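Local coordinates for protein alpha-1,3-glucanase (Paenibacillus glycanilyticus, PDB 6K0P) that hydrolyses alpha-1,3-glucan, as a member of glycoside hydrolase family 87 whose catalytic domain is captured here with bound nigerose, at residues 499-504 with 534-539; 414-419 with 466-471; 201-206 with 228-233. The protein carries 1 engineered substitution. All coordinates share one frame; numbering follows the deposited sequence.

Contacts 1 and 2 are neighbours, with centres 11 Å apart, and both involve the coiled strands at the carboxyl-terminal part of the domain. They touch directly: M504 CE packs 3.7 Å from I467 O, and N500 ND2 lies 3.4 Å from D471 CB. Contact 2 (414-419 with 466-471) reaches the sugar, supplying Y418 and Y468 to a glycan pocket. Contact 1 (499-504 with 534-539) lies farther from the sugar, the M504 side chain being about 11 Å from a bound glucose. Contact 3 (201-206 with 228-233) is remote, its nearest atoms about 32 Å from those of contact 2 and about 42 Å from those of contact 1.

Contact 1: residues 499-504 with 534-539; sequences PNNMVM and PAYGGA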
# COMPACT_ATOMS: atom_id res chain seq x y z
N PRO A 499 13.89 -23.67 16.23
CA PRO A 499 15.19 -24.35 16.12
C PRO A 499 15.58 -24.70 14.68
O PRO A 499 16.61 -25.34 14.47
CB PRO A 499 14.95 -25.64 16.90
CG PRO A 499 13.54 -25.97 16.59
CD PRO A 499 12.81 -24.64 16.46
N ASN A 500 14.77 -24.29 13.70
CA ASN A 500 15.02 -24.70 12.31
C ASN A 500 16.40 -24.27 11.83
O ASN A 500 17.09 -25.04 11.15
CB ASN A 500 13.93 -24.14 11.40
CG ASN A 500 12.54 -24.44 11.93
OD1 ASN A 500 12.15 -23.96 13.00
ND2 ASN A 500 11.79 -25.25 11.20
N ASN A 501 16.83 -23.06 12.19
CA ASN A 501 18.17 -22.57 11.92
C ASN A 501 18.59 -22.82 10.47
O ASN A 501 19.66 -23.37 10.18
CB ASN A 501 19.19 -23.12 12.92
CG ASN A 501 18.86 -22.74 14.34
OD1 ASN A 501 18.09 -21.80 14.58
ND2 ASN A 501 19.43 -23.46 15.30
N MET A 502 17.73 -22.41 9.54
CA MET A 502 18.05 -22.53 8.13
C MET A 502 19.24 -21.65 7.77
O MET A 502 19.28 -20.46 8.12
CB MET A 502 16.83 -22.15 7.29
CG MET A 502 15.56 -22.94 7.64
SD MET A 502 15.73 -24.73 7.42
CE MET A 502 15.69 -24.84 5.64
N VAL A 503 20.22 -22.23 7.09
CA VAL A 503 21.44 -21.51 6.75
C VAL A 503 21.17 -20.57 5.58
O VAL A 503 20.92 -21.03 4.46
CB VAL A 503 22.60 -22.47 6.45
CG1 VAL A 503 23.82 -21.70 5.97
CG2 VAL A 503 22.94 -23.28 7.70
N MET A 504 21.22 -19.26 5.82
CA MET A 504 21.07 -18.28 4.75
C MET A 504 22.26 -18.35 3.81
O MET A 504 23.41 -18.24 4.25
CB MET A 504 21.01 -16.87 5.34
CG MET A 504 19.89 -16.62 6.32
SD MET A 504 19.75 -14.85 6.62
CE MET A 504 18.48 -14.87 7.89
N PRO A 534 20.22 -16.83 17.52
CA PRO A 534 20.79 -15.92 16.52
C PRO A 534 20.73 -16.50 15.10
O PRO A 534 20.27 -17.62 14.86
CB PRO A 534 22.24 -15.78 16.99
CG PRO A 534 22.53 -17.08 17.70
CD PRO A 534 21.24 -17.50 18.34
N ALA A 535 21.23 -15.71 14.15
CA ALA A 535 21.05 -16.00 12.74
C ALA A 535 22.11 -16.98 12.24
O ALA A 535 23.23 -17.04 12.76
CB ALA A 535 21.13 -14.72 11.91
N TYR A 536 21.74 -17.74 11.20
CA TYR A 536 22.58 -18.79 10.64
C TYR A 536 22.89 -18.49 9.18
O TYR A 536 21.97 -18.22 8.39
CB TYR A 536 21.90 -20.16 10.75
CG TYR A 536 22.09 -20.79 12.11
CD1 TYR A 536 21.47 -20.25 13.24
CD2 TYR A 536 22.89 -21.91 12.26
CE1 TYR A 536 21.65 -20.83 14.49
CE2 TYR A 536 23.09 -22.48 13.51
CZ TYR A 536 22.47 -21.93 14.61
OH TYR A 536 22.66 -22.52 15.84
N GLY A 537 24.16 -18.58 8.82
CA GLY A 537 24.60 -18.40 7.45
C GLY A 537 25.47 -17.18 7.31
O GLY A 537 26.52 -17.09 7.94
N GLY A 538 25.04 -16.21 6.52
CA GLY A 538 25.79 -14.97 6.43
C GLY A 538 25.21 -14.08 5.36
O GLY A 538 24.23 -14.42 4.69
N ALA A 539 25.84 -12.91 5.22
CA ALA A 539 25.45 -11.96 4.18
C ALA A 539 26.67 -11.13 3.80
O ALA A 539 27.54 -10.87 4.64
CB ALA A 539 24.32 -11.03 4.64
O HOH W 1 18.45 -19.29 15.67
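N501 lays its side-chain amide on the ring of Y536, the amide and ring planes only 8° apart. CB sits over the centre of the ring, 3.5 Å above its plane, in a CH-pi contact, while CG continues over the rim, 3.4 Å from Y536 CE1. Chi1 of -60° sets CG beside the backbone N; beyond it, ND2 ends near the phenol oxygen, without a hydrogen bond to it.

Direct polar contacts are made by the backbone. M504 N donates to Y536 O over 2.9 Å, a nearly straight bond at 168°, and M504 O receives a weak bond from G538 N. A water adds a bridge from N501 OD1 to P534 O.

Close backbone and apolar contacts complete the joint. G537 CA lies 3.4 Å from M504 O in a CA-H...O contact, and a side chain at this glycine would collide with that oxygen. V503 CG1 packs 3.7 Å from the same CA.

This surface contact joins the loop between strands 490-496 and 507-510 to the entry of strand 537-541, a loop leaning on a nearby strand of the parallel beta-helix expected of this pectate lyase-like domain. Y536 N is bonded to S496 OG, the M504 side chain packs among I474, S496 and F563, and G537 makes backbone hydrogen bonds to N562 and T564, the latter in strand 563-569.

Contact 2: residues 414-419 with 466-471; sequences TISSYS and WIYGGD. With GLC (alpha-D-glucopyranose), chain C; GLC (alpha-D-glucopyranose), chain B.
The carboxylate of D471 grips S419 with both oxygens: OD1 takes the backbone N at 2.7 Å and OD2 takes OG at 2.6 Å, each through its syn lone pair. S419 OG stands between its own backbone N and carbonyl carbon (chi1 74°), near enough to its N for one carboxylate to span both donors. That hydroxyl is also bonded to G421 N. The carboxylate lies obliquely by the Y418 ring, with OD1 3.6 Å from CD1.

A second serine ties the loops where the strands end. S417 OG accepts from G470 N over 2.8 Å and is bonded to R472 O as well. G470 lies so close to the opposing chain that a side chain on it would run into Y418 CA.

Before these loops, the strands run parallel, 13° apart in direction. I415 N donates to W466 O, and I415 O receives Y468 N at 2.8 Å. S417 N to Y468 O continues the pattern. S416 OG accepts from Y418 N in an ST turn and also meets the edge of the Y468 ring, 3.6 Å from CD2.

W466 and Y468 share the sheet face that looks toward the glycan, W466 CZ2 lying over the rim of the Y468 ring. Y418 OH comes within 3.3 Å of O5 of one glucose, while Y468 OH is 3.8 Å from O4 of the other; both tyrosines belong to the glycan pocket. Q495 OE1 accepts from W466 NE1, and its NE2 is hydrogen-bonded to glucose.

The pair forms successive rungs of a parallel beta-helix, with strand 389-392 beside 409-416 and strand 490-496 beside 465-469. On the reverse face, I415 meets I477 and I479 of strand 475-485.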
# COMPACT_ATOMS: atom_id res chain seq x y z
N THR A 414 9.55 -6.96 3.62
CA THR A 414 9.70 -8.24 4.29
C THR A 414 10.18 -9.27 3.28
O THR A 414 9.58 -9.41 2.21
CB THR A 414 8.36 -8.70 4.87
OG1 THR A 414 8.00 -7.84 5.96
CG2 THR A 414 8.43 -10.15 5.38
N ILE A 415 11.26 -9.97 3.61
CA ILE A 415 11.80 -11.06 2.79
C ILE A 415 11.85 -12.26 3.73
O ILE A 415 12.69 -12.30 4.63
CB ILE A 415 13.20 -10.71 2.26
CG1 ILE A 415 13.14 -9.42 1.43
CG2 ILE A 415 13.77 -11.85 1.40
CD1 ILE A 415 14.51 -8.85 1.03
N SER A 416 10.94 -13.22 3.53
CA SER A 416 10.68 -14.23 4.56
C SER A 416 10.55 -15.62 3.96
O SER A 416 9.82 -15.81 2.98
CB SER A 416 9.38 -13.90 5.31
OG SER A 416 9.01 -14.98 6.15
N SER A 417 11.20 -16.59 4.60
CA SER A 417 11.02 -17.99 4.23
C SER A 417 10.16 -18.75 5.24
O SER A 417 10.25 -19.98 5.32
CB SER A 417 12.36 -18.67 3.98
OG SER A 417 13.08 -18.92 5.18
N TYR A 418 9.31 -18.05 5.99
CA TYR A 418 8.38 -18.74 6.89
C TYR A 418 7.19 -19.28 6.10
O TYR A 418 6.65 -18.62 5.21
CB TYR A 418 7.91 -17.79 8.00
CG TYR A 418 7.03 -18.49 9.01
CD1 TYR A 418 7.48 -19.62 9.68
CD2 TYR A 418 5.75 -18.04 9.26
CE1 TYR A 418 6.66 -20.28 10.58
CE2 TYR A 418 4.94 -18.68 10.18
CZ TYR A 418 5.40 -19.80 10.83
OH TYR A 418 4.57 -20.44 11.73
N SER A 419 6.79 -20.52 6.42
CA SER A 419 5.74 -21.20 5.66
C SER A 419 4.33 -20.79 6.03
O SER A 419 3.41 -20.99 5.23
CB SER A 419 5.88 -22.72 5.83
OG SER A 419 5.45 -23.13 7.12
N TRP A 466 13.49 -6.57 6.55
CA TRP A 466 13.60 -7.73 7.43
C TRP A 466 13.90 -8.94 6.56
O TRP A 466 13.11 -9.29 5.67
CB TRP A 466 12.28 -7.92 8.17
CG TRP A 466 12.22 -9.03 9.19
CD1 TRP A 466 13.24 -9.50 9.98
CD2 TRP A 466 11.05 -9.77 9.56
NE1 TRP A 466 12.77 -10.50 10.80
CE2 TRP A 466 11.43 -10.68 10.56
CE3 TRP A 466 9.72 -9.75 9.12
CZ2 TRP A 466 10.52 -11.57 11.14
CZ3 TRP A 466 8.82 -10.62 9.70
CH2 TRP A 466 9.22 -11.53 10.69
N ILE A 467 15.05 -9.56 6.80
CA ILE A 467 15.45 -10.79 6.13
C ILE A 467 15.28 -11.90 7.15
O ILE A 467 16.08 -12.01 8.09
CB ILE A 467 16.90 -10.71 5.62
CG1 ILE A 467 17.13 -9.48 4.73
CG2 ILE A 467 17.23 -12.00 4.85
CD1 ILE A 467 17.61 -8.22 5.49
N TYR A 468 14.22 -12.70 7.00
CA TYR A 468 13.80 -13.66 8.01
C TYR A 468 13.89 -15.07 7.43
O TYR A 468 13.09 -15.43 6.55
CB TYR A 468 12.36 -13.38 8.45
CG TYR A 468 11.81 -14.27 9.54
CD1 TYR A 468 12.54 -14.55 10.68
CD2 TYR A 468 10.53 -14.80 9.44
CE1 TYR A 468 12.03 -15.35 11.70
CE2 TYR A 468 10.00 -15.60 10.44
CZ TYR A 468 10.76 -15.87 11.58
OH TYR A 468 10.24 -16.66 12.58
N GLY A 469 14.83 -15.85 7.93
CA GLY A 469 14.87 -17.27 7.63
C GLY A 469 13.88 -17.96 8.54
O GLY A 469 14.04 -17.91 9.76
N GLY A 470 12.85 -18.58 7.96
CA GLY A 470 11.83 -19.23 8.74
C GLY A 470 12.05 -20.73 8.82
O GLY A 470 13.12 -21.18 9.26
N ASP A 471 11.07 -21.51 8.40
CA ASP A 471 11.17 -22.96 8.41
C ASP A 471 11.53 -23.55 7.06
O ASP A 471 11.66 -24.77 6.95
CB ASP A 471 9.89 -23.59 8.97
CG ASP A 471 8.63 -23.10 8.26
OD1 ASP A 471 8.69 -22.13 7.47
OD2 ASP A 471 7.56 -23.68 8.52
C1 GLC C . 4.12 -16.53 13.07
C2 GLC C . 2.86 -16.24 12.27
C3 GLC C . 1.62 -16.42 13.14
C4 GLC C . 1.65 -17.78 13.82
C5 GLC C . 2.98 -18.02 14.53
C6 GLC C . 3.06 -19.45 15.05
O2 GLC C . 2.90 -14.93 11.73
O3 GLC C . 0.47 -16.30 12.34
O4 GLC C . 0.60 -17.86 14.76
O5 GLC C . 4.06 -17.82 13.65
O6 GLC C . 4.32 -19.67 15.65
C1 GLC B . 6.42 -14.63 16.82
C2 GLC B . 5.22 -15.01 16.01
C3 GLC B . 5.55 -15.53 14.64
C4 GLC B . 6.49 -14.55 13.98
C5 GLC B . 7.73 -14.46 14.85
C6 GLC B . 8.70 -13.48 14.27
O1 GLC B . 6.98 -15.74 17.21
O2 GLC B . 4.41 -15.94 16.72
O3 GLC B . 4.37 -15.36 13.90
O4 GLC B . 6.85 -14.98 12.67
O5 GLC B . 7.39 -13.96 16.10
O6 GLC B . 9.80 -13.21 15.08

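Contact 3: residues 201-206 with 228-233; sequences TEFRQD and YGRATE. With SO4 (sulfate ion), chain F.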
# COMPACT_ATOMS: atom_id res chain seq x y z
N THR A 201 -24.45 -9.29 -20.84
CA THR A 201 -25.24 -10.31 -21.53
C THR A 201 -25.34 -10.00 -23.02
O THR A 201 -25.16 -10.88 -23.87
CB THR A 201 -26.62 -10.42 -20.90
OG1 THR A 201 -26.49 -10.89 -19.55
CG2 THR A 201 -27.49 -11.41 -21.67
N GLU A 202 -25.62 -8.74 -23.36
CA GLU A 202 -25.67 -8.34 -24.76
C GLU A 202 -24.32 -8.57 -25.43
O GLU A 202 -24.25 -9.01 -26.58
CB GLU A 202 -26.09 -6.87 -24.85
CG GLU A 202 -26.32 -6.38 -26.26
CD GLU A 202 -26.76 -4.93 -26.29
OE1 GLU A 202 -27.41 -4.47 -25.32
OE2 GLU A 202 -26.45 -4.25 -27.30
N PHE A 203 -23.22 -8.27 -24.73
CA PHE A 203 -21.90 -8.53 -25.28
C PHE A 203 -21.69 -10.02 -25.53
O PHE A 203 -21.22 -10.42 -26.60
CB PHE A 203 -20.82 -7.97 -24.35
CG PHE A 203 -19.52 -8.73 -24.40
CD1 PHE A 203 -18.58 -8.48 -25.39
CD2 PHE A 203 -19.25 -9.73 -23.46
CE1 PHE A 203 -17.39 -9.20 -25.45
CE2 PHE A 203 -18.07 -10.45 -23.52
CZ PHE A 203 -17.14 -10.18 -24.50
N ARG A 204 -22.02 -10.87 -24.55
CA ARG A 204 -21.75 -12.30 -24.70
C ARG A 204 -22.49 -12.88 -25.89
O ARG A 204 -21.96 -13.72 -26.62
CB ARG A 204 -22.10 -13.06 -23.41
CG ARG A 204 -21.11 -12.89 -22.26
CD ARG A 204 -21.37 -13.91 -21.15
NE ARG A 204 -22.80 -14.06 -20.94
CZ ARG A 204 -23.52 -13.32 -20.10
NH1 ARG A 204 -22.93 -12.37 -19.37
NH2 ARG A 204 -24.82 -13.52 -19.99
N GLN A 205 -23.72 -12.41 -26.12
CA GLN A 205 -24.58 -12.99 -27.15
C GLN A 205 -24.37 -12.40 -28.54
O GLN A 205 -25.07 -12.81 -29.47
CB GLN A 205 -26.05 -12.84 -26.73
CG GLN A 205 -26.39 -13.67 -25.50
CD GLN A 205 -27.79 -13.42 -24.97
OE1 GLN A 205 -28.54 -12.61 -25.51
NE2 GLN A 205 -28.13 -14.11 -23.89
N ASP A 206 -23.43 -11.47 -28.70
CA ASP A 206 -23.16 -10.85 -30.00
C ASP A 206 -21.65 -10.86 -30.24
O ASP A 206 -20.91 -10.04 -29.67
CB ASP A 206 -23.74 -9.44 -30.06
CG ASP A 206 -23.61 -8.82 -31.44
OD1 ASP A 206 -22.81 -9.31 -32.26
OD2 ASP A 206 -24.32 -7.83 -31.70
N TYR A 228 -17.42 -14.27 -18.36
CA TYR A 228 -17.31 -15.61 -18.92
C TYR A 228 -17.66 -15.51 -20.40
O TYR A 228 -17.84 -14.41 -20.94
CB TYR A 228 -18.16 -16.62 -18.14
CG TYR A 228 -19.65 -16.30 -18.09
CD1 TYR A 228 -20.15 -15.33 -17.24
CD2 TYR A 228 -20.55 -17.00 -18.90
CE1 TYR A 228 -21.51 -15.04 -17.20
CE2 TYR A 228 -21.91 -16.72 -18.86
CZ TYR A 228 -22.38 -15.74 -18.01
OH TYR A 228 -23.73 -15.46 -17.96
N GLY A 229 -17.75 -16.66 -21.07
CA GLY A 229 -17.99 -16.67 -22.50
C GLY A 229 -16.70 -16.55 -23.28
O GLY A 229 -16.26 -17.50 -23.93
N ARG A 230 -16.07 -15.37 -23.21
CA ARG A 230 -14.82 -15.11 -23.91
C ARG A 230 -14.16 -13.90 -23.28
O ARG A 230 -14.74 -13.23 -22.41
CB ARG A 230 -15.07 -14.87 -25.41
CG ARG A 230 -15.88 -13.63 -25.72
CD ARG A 230 -16.24 -13.60 -27.21
NE ARG A 230 -16.86 -12.34 -27.62
CZ ARG A 230 -18.15 -12.08 -27.54
NH1 ARG A 230 -18.99 -12.99 -27.05
NH2 ARG A 230 -18.62 -10.91 -27.95
N ALA A 231 -12.93 -13.62 -23.72
CA ALA A 231 -12.21 -12.44 -23.25
C ALA A 231 -13.08 -11.21 -23.45
O ALA A 231 -13.67 -11.01 -24.52
CB ALA A 231 -10.90 -12.29 -24.02
N THR A 232 -13.14 -10.37 -22.42
CA THR A 232 -14.07 -9.24 -22.35
C THR A 232 -13.27 -7.98 -22.04
O THR A 232 -12.37 -8.00 -21.20
CB THR A 232 -15.04 -9.47 -21.18
OG1 THR A 232 -15.70 -10.73 -21.35
CG2 THR A 232 -16.07 -8.36 -21.07
N GLU A 233 -13.60 -6.89 -22.72
CA GLU A 233 -13.06 -5.58 -22.37
C GLU A 233 -14.12 -4.81 -21.59
O GLU A 233 -15.27 -4.73 -22.02
CB GLU A 233 -12.69 -4.80 -23.63
CG GLU A 233 -11.57 -5.43 -24.43
CD GLU A 233 -11.23 -4.63 -25.66
OE1 GLU A 233 -11.26 -3.39 -25.59
OE2 GLU A 233 -10.95 -5.26 -26.71
S SO4 F . -25.52 -16.55 -22.46
O1 SO4 F . -26.13 -17.70 -21.80
O2 SO4 F . -24.08 -16.53 -22.18
O3 SO4 F . -25.72 -16.66 -23.90
O4 SO4 F . -26.15 -15.32 -21.97
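The F203 ring is sandwiched between R230 and T232: the guanidinium NH1 lies over one face, offset toward the rim, T232 CG2 covers the opposite face in a CH-pi contact, and A231 O sits at the edge. Ring and guanidinium, reaching tip to tip with planes 31° apart, form an off-centre cation-pi pair, R230 CZ being 4.0 Å from the ring centroid. F203 CZ in turn lies over the centre of the R230 guanidinium.

R204 and Y228 make a second, flatter pair, their planes 16° apart. Y228 OH rests 2.9 Å above the centre of the R204 guanidinium, which makes no hydrogen bond to it, while T201 CA lies on the other face. R204 CD stands over the tyrosine ring. A bend at chi3 (-41°) sets R204 NE where it donates to sulfate O2 at 3.0 Å; NH2 donates to O4 of the same ion, probably from the crystallisation liquor.

R230 also binds carbonyls at the end of the helix. NH2 donates to F203 O over 3.0 Å, and NH1 to R204 O over 3.1 Å, both from above the carbonyl planes, R204 O lying in the guanidinium plane and F203 O tilted from it. D206 N reaches F203 O from the opposite face. D206 O adds a weak bond to NH2, which K209 O also accepts. The positive group probably interacts favourably with the helix dipole's carboxyl end. An alanine in place of R230 would probably leave R204 O without this donor and open a gap over one face of F203.

These bonds from R230 join the last turn of helix 196-204 to the loop between strands 224-227 and 233-236, consistent with the helix that covers the amino-terminal end of the parallel beta-helix in pectate lyase-like proteins.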